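Local atomic coordinates of aminoacyl-tRNA synthetase (Cryptosporidium parvum, PDB entry 5F9Z), a protein that probably attaches proline to its cognate tRNA at the expense of ATP, as a class II prolyl-tRNA synthetase whose active site binds the inhibitor halofuginone. Residues N77-I82 against A119-S124. Sequence-based numbering, arbitrary orientation.
With HFG (7-bromo-6-chloro-3-{3-[(2R,3S)-3-hydroxypiperidin-2-yl]-2-oxopropyl}quinazolin-4(3H)-one), chain E.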
# COMPACT_ATOMS: atom_id res chain seq x y z
N ASN A 77 20.54 5.89 -1.29
CA ASN A 77 20.29 4.58 -0.72
C ASN A 77 21.53 4.04 -0.04
O ASN A 77 22.65 4.20 -0.53
CB ASN A 77 19.82 3.60 -1.80
CG ASN A 77 18.38 3.83 -2.21
OD1 ASN A 77 17.62 4.49 -1.50
ND2 ASN A 77 18.00 3.29 -3.36
N ALA A 78 21.33 3.41 1.12
CA ALA A 78 22.39 2.75 1.86
C ALA A 78 21.83 1.46 2.43
O ALA A 78 20.67 1.11 2.19
CB ALA A 78 22.94 3.66 2.97
N TYR A 79 22.65 0.73 3.18
CA TYR A 79 22.17 -0.45 3.88
C TYR A 79 22.93 -0.60 5.19
O TYR A 79 24.15 -0.79 5.19
CB TYR A 79 22.32 -1.72 3.03
CG TYR A 79 21.75 -2.94 3.71
CD1 TYR A 79 20.38 -3.17 3.72
CD2 TYR A 79 22.57 -3.85 4.37
CE1 TYR A 79 19.84 -4.28 4.35
CE2 TYR A 79 22.04 -4.96 5.01
CZ TYR A 79 20.68 -5.17 4.99
OH TYR A 79 20.15 -6.27 5.62
N PHE A 80 22.21 -0.52 6.29
CA PHE A 80 22.66 -0.70 7.65
C PHE A 80 22.35 -2.11 8.13
O PHE A 80 21.41 -2.75 7.63
CB PHE A 80 21.99 0.33 8.57
CG PHE A 80 22.46 1.74 8.34
CD1 PHE A 80 22.03 2.46 7.24
CD2 PHE A 80 23.32 2.35 9.24
CE1 PHE A 80 22.47 3.75 7.03
CE2 PHE A 80 23.76 3.64 9.04
CZ PHE A 80 23.33 4.35 7.93
N PRO A 81 23.12 -2.63 9.09
CA PRO A 81 22.98 -4.05 9.46
C PRO A 81 21.61 -4.39 10.01
O PRO A 81 20.88 -3.54 10.53
CB PRO A 81 24.07 -4.24 10.52
CG PRO A 81 25.06 -3.17 10.24
CD PRO A 81 24.26 -2.00 9.77
N ILE A 82 21.26 -5.67 9.89
CA ILE A 82 20.00 -6.18 10.43
C ILE A 82 20.05 -6.26 11.95
O ILE A 82 19.00 -6.32 12.60
CB ILE A 82 19.69 -7.56 9.82
CG1 ILE A 82 18.27 -8.01 10.16
CG2 ILE A 82 20.70 -8.60 10.29
CD1 ILE A 82 17.96 -9.43 9.75
N ALA A 119 19.36 -7.93 19.00
CA ALA A 119 18.01 -7.70 18.49
C ALA A 119 18.01 -7.67 16.97
O ALA A 119 18.92 -7.11 16.34
CB ALA A 119 17.45 -6.39 19.04
N ILE A 120 16.97 -8.26 16.38
CA ILE A 120 16.72 -8.10 14.96
C ILE A 120 16.02 -6.77 14.74
O ILE A 120 15.07 -6.43 15.46
CB ILE A 120 15.87 -9.27 14.41
CG1 ILE A 120 16.64 -10.58 14.53
CG2 ILE A 120 15.49 -9.01 12.96
CD1 ILE A 120 15.92 -11.75 13.89
N ARG A 121 16.49 -6.01 13.75
CA ARG A 121 16.03 -4.67 13.42
C ARG A 121 14.51 -4.58 13.27
O ARG A 121 13.94 -5.17 12.35
CB ARG A 121 16.72 -4.21 12.13
CG ARG A 121 16.06 -3.06 11.40
CD ARG A 121 16.72 -2.87 10.05
NE ARG A 121 16.65 -4.08 9.23
CZ ARG A 121 17.48 -4.36 8.23
NH1 ARG A 121 18.47 -3.52 7.93
NH2 ARG A 121 17.34 -5.48 7.54
N PRO A 122 13.82 -3.87 14.18
CA PRO A 122 12.42 -3.53 13.95
C PRO A 122 12.25 -2.19 13.26
O PRO A 122 11.15 -1.89 12.77
CB PRO A 122 11.85 -3.48 15.37
CG PRO A 122 13.00 -2.93 16.17
CD PRO A 122 14.27 -3.44 15.51
N THR A 123 13.32 -1.39 13.22
CA THR A 123 13.40 -0.09 12.59
C THR A 123 14.80 0.44 12.86
O THR A 123 15.45 -0.01 13.82
CB THR A 123 12.33 0.87 13.12
OG1 THR A 123 12.47 2.14 12.47
CG2 THR A 123 12.47 1.03 14.62
N SER A 124 15.29 1.37 12.05
CA SER A 124 16.72 1.67 12.03
C SER A 124 17.09 3.01 12.64
O SER A 124 18.21 3.49 12.42
CB SER A 124 17.26 1.59 10.60
OG SER A 124 16.98 0.32 10.04
O4' HFG E . 9.23 2.82 13.10
C21 HFG E . 8.61 3.74 13.55
C3' HFG E . 8.78 5.16 12.97
C2' HFG E . 9.43 5.18 11.59
N1' HFG E . 10.68 4.56 11.61
C6' HFG E . 11.09 4.15 10.30
C5' HFG E . 10.32 4.87 9.19
C4' HFG E . 8.91 4.61 9.27
C39 HFG E . 8.47 4.47 10.60
O7' HFG E . 7.09 5.08 10.76
C1' HFG E . 7.56 3.49 14.79
N3 HFG E . 7.84 2.14 15.44
C4 HFG E . 9.01 1.95 16.17
O11 HFG E . 9.81 2.88 16.30
C10 HFG E . 9.26 0.75 16.75
C5 HFG E . 10.45 0.52 17.52
C2 HFG E . 6.98 1.15 15.30
N1 HFG E . 7.20 -0.06 15.85
C9 HFG E . 8.33 -0.27 16.58
C8 HFG E . 8.56 -1.52 17.16
C7 HFG E . 9.74 -1.74 17.92
BR1 HFG E . 10.05 -3.50 18.73
C6 HFG E . 10.68 -0.71 18.09
CL1 HFG E . 12.14 -0.99 19.04
O HOH W 1 19.41 -1.46 9.15
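A single water ties the two segments together: it accepts from R121 NH1 at 2.6 Å, donates to the carbonyl O of P81 at 2.9 Å, and donates to S124 OG at 3.1 Å. It lies at the edge of the R121 guanidinium, in its plane. F80 O is also near that edge, 3.1 Å from R121 NH1. The R121 side chain leaves the backbone with CG anti to the backbone N (chi1 161°) and bends at chi3 (58°), which brings one guanidinium face against I82, whose CA sits 3.8 Å from the plane, over its centre. Y79 comes in obliquely, ring and guanidinium planes 76° apart, and its OH takes a weak hydrogen bond from R121 NH2 at 3.5 Å. At the backbone, R121 N donates to I82 O at 2.8 Å. Alongside this bond the side chains of I82 and I120 lie side by side, I82 CG1 4.1 Å from I120 CG2.

This joins the loop between strands 76-77 and 83-85 to the turn that leads from strand 112-120 into helix 125-135, just before strand 83-85 pairs with strand 112-120 in the three-stranded antiparallel sheet. The same turn faces the inhibitor: T123 OG1 accepts a hydrogen bond from N1' of halofuginone, and P122 packs its ring against the halogenated end. S124 OG is also bonded to E173, while R121 NH2 has a further, weak bond to S151 O. The water shared by P81 O, R121 NH1 and S124 OG, together with the bond from R121 N to I82 O, thus ties the turn that carries P122 and T123 to the 77-82 loop by backbone and side chain alike.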